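Local coordinates for protein hydrogenase maturation factor (Thermoanaerobacter tengcongensis, PDB 3VTH) that probably uses ATP and carbamoyl phosphate to carbamoylate the C-terminal cysteine of HypE during maturation of [NiFe]-hydrogenases, at residues Q482-H487 with G503-G508; I488-A493 with V698-S703; W518-L523 with S595-F600. All coordinates share one frame; numbering follows the deposited sequence.

Contact 1: residues Q482-H487 with G503-G508. With FE (Fe (III) ion), chain I; AP2 (phosphomethylphosphonic acid adenosyl ester), chain H.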
loop_
_atom_site.group_PDB
_atom_site.type_symbol
_atom_site.label_atom_id
_atom_site.label_comp_id
_atom_site.label_asym_id
_atom_site.label_seq_id
_atom_site.Cartn_x
_atom_site.Cartn_y
_atom_site.Cartn_z
ATOM N N GLN A 482 9.167 -9.246 17.776
ATOM C CA GLN A 482 8.591 -10.480 17.267
ATOM C C GLN A 482 7.559 -10.129 16.186
ATOM O O GLN A 482 6.814 -9.167 16.327
ATOM C CB GLN A 482 7.973 -11.309 18.388
ATOM C CG GLN A 482 7.774 -12.783 17.985
ATOM C CD GLN A 482 6.512 -13.013 17.166
ATOM O OE1 GLN A 482 5.490 -12.361 17.389
ATOM N NE2 GLN A 482 6.574 -13.952 16.220
ATOM N N HIS A 483 7.540 -10.925 15.115
ATOM C CA HIS A 483 6.773 -10.645 13.886
ATOM C C HIS A 483 5.281 -10.409 14.121
ATOM O O HIS A 483 4.696 -9.457 13.600
ATOM C CB HIS A 483 6.951 -11.821 12.918
ATOM C CG HIS A 483 6.382 -11.581 11.553
ATOM N ND1 HIS A 483 7.085 -10.933 10.558
ATOM C CD2 HIS A 483 5.191 -11.930 11.006
ATOM C CE1 HIS A 483 6.349 -10.886 9.460
ATOM N NE2 HIS A 483 5.198 -11.485 9.704
ATOM N N HIS A 484 4.657 -11.306 14.883
ATOM C CA HIS A 484 3.228 -11.227 15.110
ATOM C C HIS A 484 2.847 -10.109 16.055
ATOM O O HIS A 484 1.816 -9.468 15.863
ATOM C CB HIS A 484 2.673 -12.613 15.471
ATOM C CG HIS A 484 2.956 -13.604 14.388
ATOM N ND1 HIS A 484 4.113 -14.352 14.354
ATOM C CD2 HIS A 484 2.307 -13.861 13.225
ATOM C CE1 HIS A 484 4.138 -15.071 13.247
ATOM N NE2 HIS A 484 3.053 -14.793 12.547
ATOM N N HIS A 485 3.697 -9.854 17.046
ATOM C CA HIS A 485 3.538 -8.683 17.883
ATOM C C HIS A 485 3.509 -7.434 16.990
ATOM O O HIS A 485 2.641 -6.581 17.156
ATOM C CB HIS A 485 4.664 -8.633 18.939
ATOM C CG HIS A 485 4.500 -7.557 19.971
ATOM N ND1 HIS A 485 5.555 -7.099 20.728
ATOM C CD2 HIS A 485 3.414 -6.845 20.365
ATOM C CE1 HIS A 485 5.129 -6.155 21.549
ATOM N NE2 HIS A 485 3.839 -5.969 21.335
ATOM N N ALA A 486 4.442 -7.336 16.040
ATOM C CA ALA A 486 4.495 -6.193 15.118
ATOM C C ALA A 486 3.225 -6.037 14.271
ATOM O O ALA A 486 2.755 -4.916 14.086
ATOM C CB ALA A 486 5.725 -6.276 14.227
ATOM N N HIS A 487 2.678 -7.140 13.743
ATOM C CA HIS A 487 1.388 -7.086 13.013
ATOM C C HIS A 487 0.307 -6.453 13.897
ATOM O O HIS A 487 -0.417 -5.539 13.464
ATOM C CB HIS A 487 0.907 -8.495 12.587
ATOM C CG HIS A 487 1.446 -8.981 11.272
ATOM N ND1 HIS A 487 1.339 -8.262 10.097
ATOM C CD2 HIS A 487 2.036 -10.158 10.939
ATOM C CE1 HIS A 487 1.856 -8.967 9.104
ATOM N NE2 HIS A 487 2.289 -10.120 9.590
ATOM N N GLY A 503 -4.806 -9.921 20.593
ATOM C CA GLY A 503 -4.227 -9.775 19.264
ATOM C C GLY A 503 -4.350 -11.104 18.544
ATOM O O GLY A 503 -3.830 -12.115 19.012
ATOM N N ILE A 504 -5.059 -11.107 17.420
ATOM C CA ILE A 504 -5.209 -12.311 16.604
ATOM C C ILE A 504 -4.339 -12.108 15.353
ATOM O O ILE A 504 -4.655 -11.302 14.488
ATOM C CB ILE A 504 -6.698 -12.554 16.270
ATOM C CG1 ILE A 504 -7.470 -12.744 17.598
ATOM C CG2 ILE A 504 -6.850 -13.747 15.319
ATOM C CD1 ILE A 504 -8.953 -12.770 17.501
ATOM N N ALA A 505 -3.215 -12.806 15.306
ATOM C CA ALA A 505 -2.235 -12.607 14.265
ATOM C C ALA A 505 -2.174 -13.878 13.420
ATOM O O ALA A 505 -1.594 -14.894 13.830
ATOM C CB ALA A 505 -0.892 -12.292 14.875
ATOM N N TYR A 506 -2.806 -13.830 12.252
ATOM C CA TYR A 506 -2.890 -15.014 11.388
ATOM C C TYR A 506 -2.133 -14.694 10.104
ATOM O O TYR A 506 -2.423 -13.704 9.446
ATOM C CB TYR A 506 -4.354 -15.383 11.071
ATOM C CG TYR A 506 -5.152 -16.009 12.212
ATOM C CD1 TYR A 506 -4.540 -16.353 13.429
ATOM C CD2 TYR A 506 -6.507 -16.307 12.046
ATOM C CE1 TYR A 506 -5.252 -16.979 14.457
ATOM C CE2 TYR A 506 -7.244 -16.920 13.067
ATOM C CZ TYR A 506 -6.606 -17.247 14.274
ATOM O OH TYR A 506 -7.323 -17.844 15.277
ATOM N N ASP A 507 -1.141 -15.507 9.771
ATOM C CA ASP A 507 -0.391 -15.328 8.513
ATOM C C ASP A 507 0.296 -16.620 8.085
ATOM O O ASP A 507 -0.036 -17.688 8.608
ATOM C CB ASP A 507 0.577 -14.115 8.551
ATOM C CG ASP A 507 1.743 -14.269 9.533
ATOM O OD1 ASP A 507 1.988 -15.363 10.113
ATOM O OD2 ASP A 507 2.447 -13.251 9.736
ATOM N N GLY A 508 1.220 -16.531 7.124
ATOM C CA GLY A 508 1.939 -17.708 6.624
ATOM C C GLY A 508 3.142 -18.139 7.455
ATOM O O GLY A 508 3.227 -19.293 7.918
HETATM FE FE FE I . 3.327 -11.736 8.555
HETATM P PB AP2 H . 4.375 -13.910 6.367
HETATM O O1B AP2 H . 3.426 -15.077 6.249
HETATM O O2B AP2 H . 4.341 -13.148 7.656
HETATM O O3B AP2 H . 5.756 -14.254 5.869
HETATM C C3A AP2 H . 3.738 -12.767 5.112
HETATM P PA AP2 H . 2.103 -12.060 5.470
HETATM O O1A AP2 H . 2.010 -10.998 4.383
HETATM O O2A AP2 H . 1.841 -11.678 6.906
HETATM O "O5'" AP2 H . 1.065 -13.262 5.158
HETATM C "C5'" AP2 H . 0.904 -13.659 3.802
HETATM C "C4'" AP2 H . 0.199 -14.995 3.857
HETATM O "O4'" AP2 H . -1.170 -14.799 4.213
HETATM C "C3'" AP2 H . 0.161 -15.691 2.512
HETATM O "O3'" AP2 H . 1.410 -16.332 2.234
HETATM C "C2'" AP2 H . -0.990 -16.650 2.740
HETATM O "O2'" AP2 H . -0.454 -17.779 3.441
HETATM C "C1'" AP2 H . -1.951 -15.850 3.630
HETATM N N9 AP2 H . -3.041 -15.339 2.750
HETATM C C8 AP2 H . -2.936 -14.457 1.725
HETATM N N7 AP2 H . -4.131 -14.261 1.105
HETATM C C5 AP2 H . -5.038 -15.030 1.739
HETATM C C6 AP2 H . -6.489 -15.308 1.599
HETATM N N6 AP2 H . -7.235 -14.700 0.642
HETATM N N1 AP2 H . -7.042 -16.199 2.467
HETATM C C2 AP2 H . -6.330 -16.803 3.443
HETATM N N3 AP2 H . -5.005 -16.605 3.615
HETATM C C4 AP2 H . -4.320 -15.746 2.809
#

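Contact 2: residues I488-A493 with V698-S703. With AP2 (phosphomethylphosphonic acid adenosyl ester), chain H.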
loop_
_atom_site.group_PDB
_atom_site.type_symbol
_atom_site.label_atom_id
_atom_site.label_comp_id
_atom_site.label_asym_id
_atom_site.label_seq_id
_atom_site.Cartn_x
_atom_site.Cartn_y
_atom_site.Cartn_z
ATOM N N ILE A 488 0.183 -6.926 15.138
ATOM C CA ILE A 488 -0.849 -6.395 16.040
ATOM C C ILE A 488 -0.612 -4.900 16.322
ATOM O O ILE A 488 -1.560 -4.096 16.305
ATOM C CB ILE A 488 -0.945 -7.208 17.381
ATOM C CG1 ILE A 488 -1.249 -8.684 17.115
ATOM C CG2 ILE A 488 -2.001 -6.608 18.358
ATOM C CD1 ILE A 488 -2.462 -8.950 16.187
ATOM N N ALA A 489 0.653 -4.531 16.550
ATOM C CA ALA A 489 1.006 -3.138 16.853
ATOM C C ALA A 489 0.766 -2.198 15.668
ATOM O O ALA A 489 0.424 -1.027 15.877
ATOM C CB ALA A 489 2.458 -3.031 17.303
ATOM N N SER A 490 0.942 -2.701 14.443
ATOM C CA SER A 490 0.687 -1.892 13.242
ATOM C C SER A 490 -0.762 -1.415 13.210
ATOM O O SER A 490 -1.032 -0.252 12.890
ATOM C CB SER A 490 1.078 -2.618 11.941
ATOM O OG SER A 490 0.157 -3.638 11.552
ATOM N N CYS A 491 -1.680 -2.307 13.560
ATOM C CA CYS A 491 -3.092 -1.943 13.669
ATOM C C CYS A 491 -3.343 -1.019 14.871
ATOM O O CYS A 491 -4.034 -0.007 14.737
ATOM C CB CYS A 491 -3.959 -3.199 13.739
ATOM S SG CYS A 491 -5.704 -2.846 13.933
ATOM N N MET A 492 -2.763 -1.334 16.031
ATOM C CA MET A 492 -2.877 -0.447 17.204
ATOM C C MET A 492 -2.432 0.985 16.888
ATOM O O MET A 492 -3.109 1.945 17.270
ATOM C CB MET A 492 -2.067 -0.992 18.383
ATOM C CG MET A 492 -2.576 -2.320 18.944
ATOM S SD MET A 492 -1.490 -3.013 20.210
ATOM C CE MET A 492 -1.785 -1.819 21.526
ATOM N N ALA A 493 -1.291 1.115 16.211
ATOM C CA ALA A 493 -0.769 2.409 15.765
ATOM C C ALA A 493 -1.787 3.255 14.961
ATOM O O ALA A 493 -1.916 4.452 15.199
ATOM C CB ALA A 493 0.517 2.204 14.937
ATOM N N VAL A 698 -7.744 -7.009 18.187
ATOM C CA VAL A 698 -7.055 -6.558 16.985
ATOM C C VAL A 698 -6.823 -7.762 16.057
ATOM O O VAL A 698 -6.304 -8.798 16.488
ATOM C CB VAL A 698 -5.686 -5.903 17.338
ATOM C CG1 VAL A 698 -4.880 -5.614 16.076
ATOM C CG2 VAL A 698 -5.887 -4.627 18.148
ATOM N N LEU A 699 -7.187 -7.607 14.785
ATOM C CA LEU A 699 -6.968 -8.649 13.794
ATOM C C LEU A 699 -5.927 -8.168 12.812
ATOM O O LEU A 699 -6.097 -7.114 12.199
ATOM C CB LEU A 699 -8.272 -8.981 13.035
ATOM C CG LEU A 699 -9.553 -9.147 13.865
ATOM C CD1 LEU A 699 -10.795 -9.216 12.938
ATOM C CD2 LEU A 699 -9.483 -10.381 14.749
ATOM N N SER A 700 -4.838 -8.916 12.672
ATOM C CA SER A 700 -3.799 -8.544 11.692
ATOM C C SER A 700 -3.033 -9.779 11.206
ATOM O O SER A 700 -3.306 -10.894 11.646
ATOM C CB SER A 700 -2.854 -7.484 12.282
ATOM O OG SER A 700 -2.060 -6.896 11.257
ATOM N N GLY A 701 -2.076 -9.576 10.305
ATOM C CA GLY A 701 -1.389 -10.686 9.664
ATOM C C GLY A 701 -2.041 -10.899 8.316
ATOM O O GLY A 701 -3.227 -10.612 8.134
ATOM N N GLY A 702 -1.269 -11.430 7.385
ATOM C CA GLY A 702 -1.681 -11.570 5.985
ATOM C C GLY A 702 -2.891 -12.462 5.725
ATOM O O GLY A 702 -3.539 -12.302 4.702
ATOM N N SER A 703 -3.218 -13.389 6.626
ATOM C CA SER A 703 -4.450 -14.191 6.435
ATOM C C SER A 703 -5.700 -13.297 6.455
ATOM O O SER A 703 -6.729 -13.647 5.902
ATOM C CB SER A 703 -4.601 -15.291 7.497
ATOM O OG SER A 703 -3.521 -16.204 7.498
HETATM P PB AP2 H . 4.375 -13.910 6.367
HETATM O O1B AP2 H . 3.426 -15.077 6.249
HETATM O O2B AP2 H . 4.341 -13.148 7.656
HETATM O O3B AP2 H . 5.756 -14.254 5.869
HETATM C C3A AP2 H . 3.738 -12.767 5.112
HETATM P PA AP2 H . 2.103 -12.060 5.470
HETATM O O1A AP2 H . 2.010 -10.998 4.383
HETATM O O2A AP2 H . 1.841 -11.678 6.906
HETATM O "O5'" AP2 H . 1.065 -13.262 5.158
HETATM C "C5'" AP2 H . 0.904 -13.659 3.802
HETATM C "C4'" AP2 H . 0.199 -14.995 3.857
HETATM O "O4'" AP2 H . -1.170 -14.799 4.213
HETATM C "C3'" AP2 H . 0.161 -15.691 2.512
HETATM O "O3'" AP2 H . 1.410 -16.332 2.234
HETATM C "C2'" AP2 H . -0.990 -16.650 2.740
HETATM O "O2'" AP2 H . -0.454 -17.779 3.441
HETATM C "C1'" AP2 H . -1.951 -15.850 3.630
HETATM N N9 AP2 H . -3.041 -15.339 2.750
HETATM C C8 AP2 H . -2.936 -14.457 1.725
HETATM N N7 AP2 H . -4.131 -14.261 1.105
HETATM C C5 AP2 H . -5.038 -15.030 1.739
HETATM C C6 AP2 H . -6.489 -15.308 1.599
HETATM N N6 AP2 H . -7.235 -14.700 0.642
HETATM N N1 AP2 H . -7.042 -16.199 2.467
HETATM C C2 AP2 H . -6.330 -16.803 3.443
HETATM N N3 AP2 H . -5.005 -16.605 3.615
HETATM C C4 AP2 H . -4.320 -15.746 2.809
#

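Contact 3: residues W518-L523 with S595-F600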
loop_
_atom_site.group_PDB
_atom_site.type_symbol
_atom_site.label_atom_id
_atom_site.label_comp_id
_atom_site.label_asym_id
_atom_site.label_seq_id
_atom_site.Cartn_x
_atom_site.Cartn_y
_atom_site.Cartn_z
ATOM N N TRP A 518 5.566 -19.336 13.461
ATOM C CA TRP A 518 4.288 -18.900 14.023
ATOM C C TRP A 518 3.435 -18.311 12.906
ATOM O O TRP A 518 3.937 -18.084 11.796
ATOM C CB TRP A 518 4.514 -17.838 15.096
ATOM C CG TRP A 518 5.101 -18.325 16.393
ATOM C CD1 TRP A 518 5.656 -19.558 16.655
ATOM C CD2 TRP A 518 5.242 -17.557 17.603
ATOM N NE1 TRP A 518 6.117 -19.597 17.952
ATOM C CE2 TRP A 518 5.867 -18.392 18.558
ATOM C CE3 TRP A 518 4.884 -16.251 17.971
ATOM C CZ2 TRP A 518 6.159 -17.957 19.869
ATOM C CZ3 TRP A 518 5.163 -15.819 19.276
ATOM C CH2 TRP A 518 5.789 -16.676 20.207
ATOM N N GLY A 519 2.165 -18.034 13.178
ATOM C CA GLY A 519 1.256 -17.602 12.092
ATOM C C GLY A 519 -0.205 -17.941 12.318
ATOM O O GLY A 519 -1.052 -17.685 11.462
ATOM N N ALA A 520 -0.504 -18.509 13.478
ATOM C CA ALA A 520 -1.878 -18.726 13.881
ATOM C C ALA A 520 -1.947 -18.508 15.377
ATOM O O ALA A 520 -2.239 -19.433 16.150
ATOM C CB ALA A 520 -2.324 -20.131 13.494
ATOM N N GLU A 521 -1.677 -17.268 15.776
ATOM C CA GLU A 521 -1.404 -16.939 17.170
ATOM C C GLU A 521 -2.469 -16.029 17.762
ATOM O O GLU A 521 -2.987 -15.148 17.075
ATOM C CB GLU A 521 -0.055 -16.213 17.278
ATOM C CG GLU A 521 1.049 -16.813 16.389
ATOM C CD GLU A 521 1.279 -18.269 16.688
ATOM O OE1 GLU A 521 1.260 -19.085 15.735
ATOM O OE2 GLU A 521 1.446 -18.595 17.886
ATOM N N ILE A 522 -2.783 -16.257 19.034
ATOM C CA ILE A 522 -3.537 -15.289 19.811
ATOM C C ILE A 522 -2.627 -14.813 20.923
ATOM O O ILE A 522 -2.082 -15.602 21.704
ATOM C CB ILE A 522 -4.853 -15.830 20.447
ATOM C CG1 ILE A 522 -5.646 -16.719 19.493
ATOM C CG2 ILE A 522 -5.719 -14.653 20.982
ATOM C CD1 ILE A 522 -6.137 -16.082 18.295
ATOM N N LEU A 523 -2.450 -13.509 20.962
ATOM C CA LEU A 523 -1.609 -12.876 21.952
ATOM C C LEU A 523 -2.465 -11.996 22.832
ATOM O O LEU A 523 -3.559 -11.574 22.436
ATOM C CB LEU A 523 -0.577 -11.991 21.246
ATOM C CG LEU A 523 0.169 -12.594 20.059
ATOM C CD1 LEU A 523 1.137 -11.551 19.469
ATOM C CD2 LEU A 523 0.920 -13.884 20.494
ATOM N N SER A 595 3.039 -23.377 13.333
ATOM C CA SER A 595 1.673 -23.018 13.741
ATOM C C SER A 595 1.342 -21.892 12.788
ATOM O O SER A 595 1.875 -20.788 12.916
ATOM C CB SER A 595 1.656 -22.506 15.193
ATOM O OG SER A 595 0.461 -21.785 15.499
ATOM N N SER A 596 0.513 -22.156 11.787
ATOM C CA SER A 596 0.387 -21.190 10.695
ATOM C C SER A 596 -0.966 -21.291 10.016
ATOM O O SER A 596 -1.336 -22.351 9.527
ATOM C CB SER A 596 1.494 -21.429 9.661
ATOM O OG SER A 596 1.226 -20.743 8.438
ATOM N N MET A 597 -1.682 -20.167 9.960
ATOM C CA MET A 597 -2.966 -20.122 9.251
ATOM C C MET A 597 -2.763 -20.267 7.746
ATOM O O MET A 597 -3.550 -20.916 7.057
ATOM C CB MET A 597 -3.744 -18.839 9.600
ATOM C CG MET A 597 -5.217 -18.821 9.086
ATOM S SD MET A 597 -6.196 -20.252 9.609
ATOM C CE MET A 597 -6.095 -20.122 11.409
ATOM N N GLY A 598 -1.681 -19.689 7.234
ATOM C CA GLY A 598 -1.344 -19.839 5.803
ATOM C C GLY A 598 -1.119 -21.287 5.378
ATOM O O GLY A 598 -1.647 -21.735 4.349
ATOM N N ARG A 599 -0.337 -22.026 6.165
ATOM C CA ARG A 599 -0.080 -23.427 5.858
ATOM C C ARG A 599 -1.336 -24.268 6.055
ATOM O O ARG A 599 -1.558 -25.234 5.317
ATOM C CB ARG A 599 1.089 -24.004 6.691
ATOM C CG ARG A 599 2.470 -23.304 6.512
ATOM C CD ARG A 599 3.096 -23.393 5.101
ATOM N NE ARG A 599 2.345 -22.594 4.132
ATOM C CZ ARG A 599 2.517 -21.286 3.918
ATOM N NH1 ARG A 599 3.448 -20.601 4.580
ATOM N NH2 ARG A 599 1.750 -20.663 3.034
ATOM N N PHE A 600 -2.141 -23.919 7.062
ATOM C CA PHE A 600 -3.445 -24.587 7.269
ATOM C C PHE A 600 -4.287 -24.470 5.989
ATOM O O PHE A 600 -4.790 -25.486 5.462
ATOM C CB PHE A 600 -4.174 -23.994 8.495
ATOM C CG PHE A 600 -5.286 -24.857 9.073
ATOM C CD1 PHE A 600 -5.632 -26.099 8.531
ATOM C CD2 PHE A 600 -6.033 -24.376 10.159
ATOM C CE1 PHE A 600 -6.677 -26.873 9.085
ATOM C CE2 PHE A 600 -7.084 -25.139 10.710
ATOM C CZ PHE A 600 -7.407 -26.393 10.165
#

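Contact 1: residues Q482-H487 with G503-G508
His484 NE2 donates to Asp507 OD1 at 2.7 Å, with an N-H...O angle of 158°. The oxygen lies at the edge of the imidazole, in its plane; on the aspartate side the nitrogen comes to the syn side of OD1 but 30° out of the carboxylate plane. Asp507 OD2, the other carboxylate oxygen, binds the iron(III) ion at 2.1 Å. Asp507 therefore joins metal and histidine, and His484 is a second-shell residue that probably limits rotation of the carboxylate. The other ring nitrogen, His484 ND1, accepts a nearly straight bond of 3.1 Å from Gln482 NE2, close to both the ring and the amide planes, which fixes the turn of the ring. Glutamine suits this place because its OE1 also caps the helix, accepting from His485 N and, weakly, from His484 N.

His483 and His487, one helical turn apart, each reach the iron through NE2 at 2.2 Å. In His483, CG lies anti to the backbone N (chi1 -172°), which sends the ring off toward the metal side; its ND1 is hydrogen-bonded to Asp460. Asp507 OD2 stands at the edge of both rings; the shared metal brings these atoms together, with no hydrogen bond between them. Asp734 and the nucleotide oxygens O2B and O2A complete the coordination.

Away from the metal, Ala505 CB touches His484 CB at 3.6 Å, a small residue where the helix lies close over the strand. Gly508 N makes a weak hydrogen bond to the nucleotide O1B, and a CB there would collide with that oxygen. Two histidines spaced four apart on a helix, an aspartate on the adjoining strand 501-507 and a metal-bound nucleotide phosphate are characteristic of the iron site of Kae1-like proteins in the actin-type ATPase clan.

Contact 2: residues I488-A493 with V698-S703
Val698 turns its side chain from the strand into helix 483-494, and its atoms meet three residues of the helix. Val698 CB lies 3.9 Å from Ile488 CG2. Val698 CG1, anti to the backbone N (chi1 172°), presses on Cys491 CB at 3.5 Å, a tight carbon contact, with Cys491 SG also close by. Val698 CG2 meets Met492 CG at 4.1 Å, the two side chains crossing at about a right angle. A beta-branched valine suits this strand because its two methyls reach separate parts of the helix.

Ile488 spreads likewise: Ile488 CG2 rests on Val698 CG1 at 3.8 Å, while Ile488 CD1 reaches Ser700 CB at 4.2 Å. An alanine in place of Ile488 would probably open a gap between helix and strand, leaving Val698 CG1 and Ser700 CB without these branches.

The hydroxyl of Ser490 is hydrogen-bonded with His487 O and Asn727 OD1, and that of Ser700, weakly, with His487 O and Asn727 ND2. Glycine suits position 701, where phi is 98° and a CB would jam against the preceding carbonyl O. Gly702 N donates to the nucleotide O2A at 3.2 Å, where a CB would strike O5'. A strand running into a Gly-Gly pair at the nucleotide phosphate is consistent with the adenosine motif of the actin-type ATPase fold.

Contact 3: residues W518-L523 with S595-F600
Glu521 OE1 gathers three hydrogen bonds, one of them from Ser595 OG across the contact at 2.8 Å. Gly519 N and Ala520 N, each 2.9 Å from Glu521 OE1, come to the anti side of that oxygen, whereas the hydroxyl comes to its syn side. A bend at chi2 (-57°) turns CD back, and Glu521 OE1 meets the N-H groups of the corner at Ala520. Glu521 OE2 lies 3.8 Å above one face of the Trp518 ring, toward the rim, and forms a salt bridge with Arg532, which itself makes a cation-pi contact with Trp518.

A backbone bond joins the segments directly: Met597 N donates to Gly519 O at 3.0 Å, coming from above the carbonyl plane. Glycine suits position 519 on two counts, since its backbone angles would jam a side chain against the preceding carbonyl, and a CB would crowd Ser596 CA.

Apolar contact is slight, with Ala520 CB 4.3 Å from Met597 CE.

Capping completes the set. Ser596 OG accepts from Arg599 N at 3.0 Å and is hydrogen-bonded to Gly508 O, a short polar side chain serving both. This is a serine N-cap, set beside the corner where strand 517-525 turns at Ala520, beginning a helix whose Gly598 and Arg599 belong to the nucleotide pocket.

How the contacts relate
Of the parts joined here, helix 483-494 comes first along the chain and takes part in two contacts. Its opening turn meets strand 501-507 almost at once, so contact 1 closes a loop of only 15 residues. Contact 3 then follows in series, bringing the start of helix 597-607 back to strand 517-525 after 71 residues. Contact 2 closes last: strand 696-700 returns to the later turns of helix 483-494, enclosing contact 3 and crossing contact 1. In the sheet, strand 501-507 lies between strands 517-525 and 696-700, antiparallel to the former and parallel to the latter. Together the contacts join helices 483-494 and 597-607 to three adjacent strands around the nucleotide.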